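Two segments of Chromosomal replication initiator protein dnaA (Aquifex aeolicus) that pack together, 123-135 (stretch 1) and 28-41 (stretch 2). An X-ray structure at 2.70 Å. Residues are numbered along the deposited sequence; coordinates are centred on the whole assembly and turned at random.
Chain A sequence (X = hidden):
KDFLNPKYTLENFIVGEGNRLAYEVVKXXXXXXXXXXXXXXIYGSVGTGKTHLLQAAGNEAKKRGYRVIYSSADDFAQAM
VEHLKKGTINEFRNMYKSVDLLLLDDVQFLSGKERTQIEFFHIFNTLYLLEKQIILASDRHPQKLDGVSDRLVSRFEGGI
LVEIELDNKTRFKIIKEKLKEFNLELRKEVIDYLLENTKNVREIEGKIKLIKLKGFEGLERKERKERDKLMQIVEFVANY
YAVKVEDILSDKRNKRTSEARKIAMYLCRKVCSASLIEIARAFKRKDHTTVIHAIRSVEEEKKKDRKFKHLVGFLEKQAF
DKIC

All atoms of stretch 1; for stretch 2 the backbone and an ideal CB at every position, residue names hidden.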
# COMPACT_ATOMS: atom_id res chain seq x y z
N ILE A 123 12.30 6.85 -24.56
CA ILE A 123 12.51 5.41 -24.45
C ILE A 123 11.22 4.66 -24.78
O ILE A 123 11.23 3.69 -25.53
CB ILE A 123 13.00 5.04 -23.05
CG1 ILE A 123 14.41 5.57 -22.82
CG2 ILE A 123 12.98 3.54 -22.85
CD1 ILE A 123 14.88 5.42 -21.38
N PHE A 124 10.11 5.12 -24.22
CA PHE A 124 8.79 4.55 -24.49
C PHE A 124 8.49 4.48 -26.02
O PHE A 124 8.19 3.39 -26.56
CB PHE A 124 7.72 5.39 -23.79
CG PHE A 124 6.34 4.82 -23.88
CD1 PHE A 124 5.76 4.18 -22.79
CD2 PHE A 124 5.61 4.93 -25.05
CE1 PHE A 124 4.49 3.67 -22.86
CE2 PHE A 124 4.32 4.41 -25.13
CZ PHE A 124 3.76 3.79 -24.04
N ASN A 125 8.59 5.62 -26.71
CA ASN A 125 8.39 5.66 -28.16
C ASN A 125 9.25 4.63 -28.90
O ASN A 125 8.76 3.90 -29.76
CB ASN A 125 8.70 7.05 -28.71
CG ASN A 125 7.48 7.82 -29.05
OD1 ASN A 125 7.24 8.16 -30.22
ND2 ASN A 125 6.67 8.12 -28.03
N THR A 126 10.53 4.58 -28.57
CA THR A 126 11.45 3.69 -29.26
C THR A 126 10.98 2.25 -29.11
O THR A 126 10.76 1.55 -30.10
CB THR A 126 12.89 3.82 -28.71
OG1 THR A 126 13.43 5.09 -29.08
CG2 THR A 126 13.81 2.84 -29.40
N LEU A 127 10.83 1.81 -27.87
CA LEU A 127 10.39 0.46 -27.64
C LEU A 127 9.07 0.23 -28.37
O LEU A 127 8.85 -0.82 -28.98
CB LEU A 127 10.23 0.19 -26.16
CG LEU A 127 11.53 0.23 -25.36
CD1 LEU A 127 11.28 -0.07 -23.91
CD2 LEU A 127 12.54 -0.75 -25.94
N TYR A 128 8.21 1.24 -28.34
CA TYR A 128 6.90 1.13 -28.95
C TYR A 128 6.98 0.96 -30.49
O TYR A 128 6.35 0.05 -31.05
CB TYR A 128 6.04 2.33 -28.57
CG TYR A 128 4.62 2.24 -29.04
CD1 TYR A 128 3.66 1.59 -28.28
CD2 TYR A 128 4.24 2.81 -30.23
CE1 TYR A 128 2.37 1.50 -28.70
CE2 TYR A 128 2.95 2.72 -30.66
CZ TYR A 128 2.02 2.06 -29.89
OH TYR A 128 0.71 1.97 -30.32
N LEU A 129 7.77 1.80 -31.15
CA LEU A 129 7.89 1.73 -32.60
C LEU A 129 8.49 0.40 -33.01
O LEU A 129 8.36 -0.02 -34.14
CB LEU A 129 8.75 2.88 -33.13
CG LEU A 129 8.12 4.29 -33.12
CD1 LEU A 129 9.14 5.35 -33.56
CD2 LEU A 129 6.89 4.33 -34.00
N LEU A 130 9.17 -0.25 -32.08
CA LEU A 130 9.82 -1.52 -32.35
C LEU A 130 8.94 -2.67 -31.87
O LEU A 130 9.33 -3.84 -31.94
CB LEU A 130 11.17 -1.59 -31.64
CG LEU A 130 12.25 -0.60 -32.13
CD1 LEU A 130 13.36 -0.45 -31.09
CD2 LEU A 130 12.81 -1.03 -33.46
N GLU A 131 7.75 -2.33 -31.39
CA GLU A 131 6.85 -3.32 -30.84
C GLU A 131 7.50 -4.09 -29.70
O GLU A 131 7.37 -5.31 -29.61
CB GLU A 131 6.35 -4.28 -31.92
CG GLU A 131 5.40 -3.62 -32.93
CD GLU A 131 4.88 -4.60 -33.97
OE1 GLU A 131 5.70 -5.18 -34.72
OE2 GLU A 131 3.65 -4.79 -34.04
N LYS A 132 8.20 -3.38 -28.83
CA LYS A 132 8.80 -3.98 -27.64
C LYS A 132 7.82 -3.79 -26.49
O LYS A 132 7.14 -2.75 -26.40
CB LYS A 132 10.14 -3.34 -27.32
CG LYS A 132 11.19 -3.66 -28.32
CD LYS A 132 11.17 -5.14 -28.64
CE LYS A 132 12.30 -5.54 -29.59
NZ LYS A 132 12.28 -7.01 -29.88
N GLN A 133 7.74 -4.78 -25.61
CA GLN A 133 6.70 -4.78 -24.58
C GLN A 133 7.02 -3.85 -23.44
O GLN A 133 8.13 -3.84 -22.91
CB GLN A 133 6.46 -6.19 -24.05
CG GLN A 133 5.33 -6.30 -23.04
CD GLN A 133 3.94 -6.13 -23.68
OE1 GLN A 133 3.57 -6.89 -24.57
NE2 GLN A 133 3.20 -5.13 -23.23
N ILE A 134 6.03 -3.07 -23.06
CA ILE A 134 6.16 -2.18 -21.93
C ILE A 134 5.10 -2.54 -20.93
O ILE A 134 3.93 -2.70 -21.29
CB ILE A 134 5.95 -0.74 -22.38
CG1 ILE A 134 6.98 -0.35 -23.44
CG2 ILE A 134 6.02 0.19 -21.18
CD1 ILE A 134 6.55 0.84 -24.28
N ILE A 135 5.49 -2.72 -19.67
CA ILE A 135 4.52 -2.94 -18.63
C ILE A 135 4.78 -1.93 -17.52
O ILE A 135 5.89 -1.85 -16.99
CB ILE A 135 4.59 -4.35 -18.10
CG1 ILE A 135 4.45 -5.34 -19.23
CG2 ILE A 135 3.48 -4.61 -17.08
CD1 ILE A 135 4.48 -6.76 -18.78
N UNK A 28 -1.53 -13.24 -21.64
CA UNK A 28 -1.78 -13.10 -23.06
C UNK A 28 -0.60 -12.36 -23.70
O UNK A 28 -0.13 -12.72 -24.77
CB UNK A 28 -3.10 -12.36 -23.31
N UNK A 29 -0.11 -11.33 -23.01
CA UNK A 29 0.96 -10.50 -23.55
C UNK A 29 2.28 -11.26 -23.71
O UNK A 29 3.07 -10.98 -24.61
CB UNK A 29 1.17 -9.28 -22.65
N UNK A 30 2.53 -12.20 -22.81
CA UNK A 30 3.75 -12.96 -22.87
C UNK A 30 3.78 -13.88 -24.08
O UNK A 30 4.86 -14.20 -24.59
CB UNK A 30 3.93 -13.77 -21.58
N UNK A 31 2.61 -14.27 -24.55
CA UNK A 31 2.53 -15.15 -25.70
C UNK A 31 2.60 -14.40 -27.02
O UNK A 31 2.75 -15.00 -28.07
CB UNK A 31 1.24 -15.97 -25.64
N UNK A 32 2.47 -13.08 -26.95
CA UNK A 32 2.62 -12.24 -28.13
C UNK A 32 3.31 -10.92 -27.79
O UNK A 32 2.85 -9.85 -28.16
CB UNK A 32 1.25 -11.97 -28.76
N UNK A 33 4.44 -11.03 -27.10
CA UNK A 33 5.21 -9.87 -26.67
C UNK A 33 5.18 -8.69 -27.61
O UNK A 33 5.51 -8.81 -28.80
CB UNK A 33 6.67 -10.28 -26.46
N UNK A 34 4.81 -7.54 -27.05
CA UNK A 34 4.77 -6.28 -27.77
C UNK A 34 3.75 -6.17 -28.89
O UNK A 34 3.62 -5.10 -29.46
CB UNK A 34 6.16 -6.01 -28.35
N UNK A 35 3.01 -7.22 -29.18
CA UNK A 35 2.11 -7.17 -30.33
C UNK A 35 0.61 -7.09 -30.05
O UNK A 35 -0.17 -6.71 -30.93
CB UNK A 35 2.36 -8.41 -31.19
N UNK A 36 0.20 -7.45 -28.85
CA UNK A 36 -1.20 -7.49 -28.51
C UNK A 36 -1.58 -6.26 -27.68
O UNK A 36 -2.46 -5.48 -28.04
CB UNK A 36 -1.53 -8.78 -27.75
N UNK A 37 -0.90 -6.10 -26.56
CA UNK A 37 -1.15 -4.99 -25.67
C UNK A 37 0.12 -4.24 -25.44
O UNK A 37 1.10 -4.81 -25.00
CB UNK A 37 -1.75 -5.46 -24.34
N UNK A 38 0.10 -2.94 -25.70
CA UNK A 38 1.26 -2.13 -25.45
C UNK A 38 0.83 -0.69 -25.40
O UNK A 38 0.35 -0.17 -26.38
CB UNK A 38 2.34 -2.35 -26.51
N UNK A 39 0.95 -0.06 -24.25
CA UNK A 39 1.48 -0.71 -23.07
C UNK A 39 0.40 -1.36 -22.22
O UNK A 39 -0.80 -1.21 -22.49
CB UNK A 39 2.26 0.30 -22.23
N UNK A 40 0.85 -2.08 -21.20
CA UNK A 40 -0.00 -2.60 -20.16
C UNK A 40 0.26 -1.72 -18.95
O UNK A 40 1.41 -1.52 -18.57
CB UNK A 40 0.27 -4.08 -19.88
N UNK A 41 -0.80 -1.20 -18.33
CA UNK A 41 -0.66 -0.32 -17.17
C UNK A 41 -1.48 -0.90 -16.05
O UNK A 41 -2.71 -0.83 -16.07
CB UNK A 41 -1.10 1.11 -17.48

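Position 28 lies in a helix beyond reach of stretch 1, so the contact sets no preference there; it is Glu28. At 29 the CA-to-CB bond points toward stretch 1 and the ideal CB already sits 3.9 Å from Gln133 OE1. A small residue fits without disturbing that amide, and the deposited one is Ala29. Positions 30, 31 and 32 have nothing of stretch 1 within 5.5 Å of the ideal CB and leave the choice open; they are Leu30, Glu31 and Asn32.

The ideal CB of 33 lies 4.8 Å from Gln133 CB, near the aliphatic part of that side chain, so an apolar residue is plausible. Leu33 brings CD2 to 3.8 Å from Gln133 CB, while a water donates to both Leu33 O and Glu131 O.

Position 34 is the most restrictive. Its phi is positive (66°), and an ideal CB would stand 1.9 Å from Glu131 O, a clash; both features call for glycine. Gly34 CA approaches Glu131 O at 3.3 Å in a CA-H...O contact, and Gly34 N donates to Gln133 OE1 (2.8 Å).

At 35 the ideal CB is 4.8 Å from Glu131 OE2, where small or polar residues would be suitable; Ser35 instead turns its OG back to Leu33 O (3.0 Å). Position 36 has no neighbour in stretch 1 and is Leu36. At 37 it is the backbone that matters: Gln133 NE2 donates to the carbonyl O of 37 (2.8 Å), leaving the side chain largely free. The CA-to-CB bond of Tyr37 runs sideways, and its OH donates to Glu28 OE2 (3.0 Å).

Position 38 faces both a free acceptor, Lys132 O, and a free donor, Ile134 N. A short side chain carrying a donor and an acceptor would answer both, so an amide is the natural candidate. Asn38 does this: ND2 donates to Lys132 O (2.5 Å) and OD1 accepts from Ile134 N (2.8 Å), extending the pairing with the strand edge through a side chain.

At 39 the ideal CB lies 3.6 Å from Ile134 O and 4.1 Å from Phe124 CE1. The peptide bond before 39 is cis, which strongly favours proline, and the phi of -91° is compatible with it; an apolar ring also suits the Phe124 edge. Pro39 places CG 3.5 Å from Phe124 CZ, at the ring edge.

Position 40 pairs in parallel with Ile135, its N donating to Ile134 O (3.1 Å). Its CB shares a sheet face with the side chain of Ile135, favouring a beta-branched apolar residue; Ile40 CG2 lies 4.1 Å from Ile135 CG2. Position 41 points away and is Phe41.

Stretch 2 28-41: EALENLGSLYNPIF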
# COMPACT_ATOMS: atom_id res chain seq x y z
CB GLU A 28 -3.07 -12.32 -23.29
CG GLU A 28 -4.32 -13.17 -23.50
CD GLU A 28 -5.59 -12.52 -22.93
OE1 GLU A 28 -6.52 -13.27 -22.59
OE2 GLU A 28 -5.66 -11.28 -22.82
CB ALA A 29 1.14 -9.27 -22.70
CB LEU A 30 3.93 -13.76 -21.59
CG LEU A 30 4.51 -12.94 -20.45
CD1 LEU A 30 4.40 -13.70 -19.14
CD2 LEU A 30 5.94 -12.57 -20.76
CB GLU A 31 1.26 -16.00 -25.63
CG GLU A 31 1.38 -17.16 -24.66
CD GLU A 31 2.79 -17.78 -24.67
OE1 GLU A 31 3.15 -18.46 -25.66
OE2 GLU A 31 3.53 -17.56 -23.68
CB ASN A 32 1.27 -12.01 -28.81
CG ASN A 32 1.41 -11.77 -30.32
OD1 ASN A 32 2.19 -10.91 -30.76
ND2 ASN A 32 0.69 -12.56 -31.12
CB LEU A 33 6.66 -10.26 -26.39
CG LEU A 33 6.93 -10.82 -25.00
CD1 LEU A 33 8.43 -10.92 -24.79
CD2 LEU A 33 6.29 -9.94 -23.93
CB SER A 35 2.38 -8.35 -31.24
OG SER A 35 3.77 -8.65 -31.25
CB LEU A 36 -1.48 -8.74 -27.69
CG LEU A 36 -2.66 -9.63 -28.02
CD1 LEU A 36 -3.04 -10.47 -26.79
CD2 LEU A 36 -3.86 -8.82 -28.52
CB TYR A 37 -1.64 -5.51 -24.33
CG TYR A 37 -2.83 -6.41 -24.39
CD1 TYR A 37 -4.00 -6.02 -25.05
CD2 TYR A 37 -2.81 -7.65 -23.78
CE1 TYR A 37 -5.12 -6.85 -25.10
CE2 TYR A 37 -3.92 -8.49 -23.82
CZ TYR A 37 -5.06 -8.08 -24.49
OH TYR A 37 -6.14 -8.91 -24.52
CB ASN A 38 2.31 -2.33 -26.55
CG ASN A 38 3.76 -2.29 -26.01
OD1 ASN A 38 4.00 -2.39 -24.79
ND2 ASN A 38 4.72 -2.16 -26.92
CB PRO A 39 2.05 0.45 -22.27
CG PRO A 39 1.32 1.66 -22.77
CD PRO A 39 0.55 1.32 -23.99
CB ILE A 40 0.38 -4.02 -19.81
CG1 ILE A 40 0.06 -4.96 -20.95
CG2 ILE A 40 -0.33 -4.48 -18.54
CD1 ILE A 40 0.51 -6.35 -20.68
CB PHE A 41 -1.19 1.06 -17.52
CG PHE A 41 -0.91 2.10 -16.50
CD1 PHE A 41 -1.63 2.14 -15.31
CD2 PHE A 41 0.04 3.08 -16.74
CE1 PHE A 41 -1.37 3.13 -14.36
CE2 PHE A 41 0.29 4.08 -15.81
CZ PHE A 41 -0.41 4.11 -14.62
O HOH W 1 7.69 -8.05 -30.49
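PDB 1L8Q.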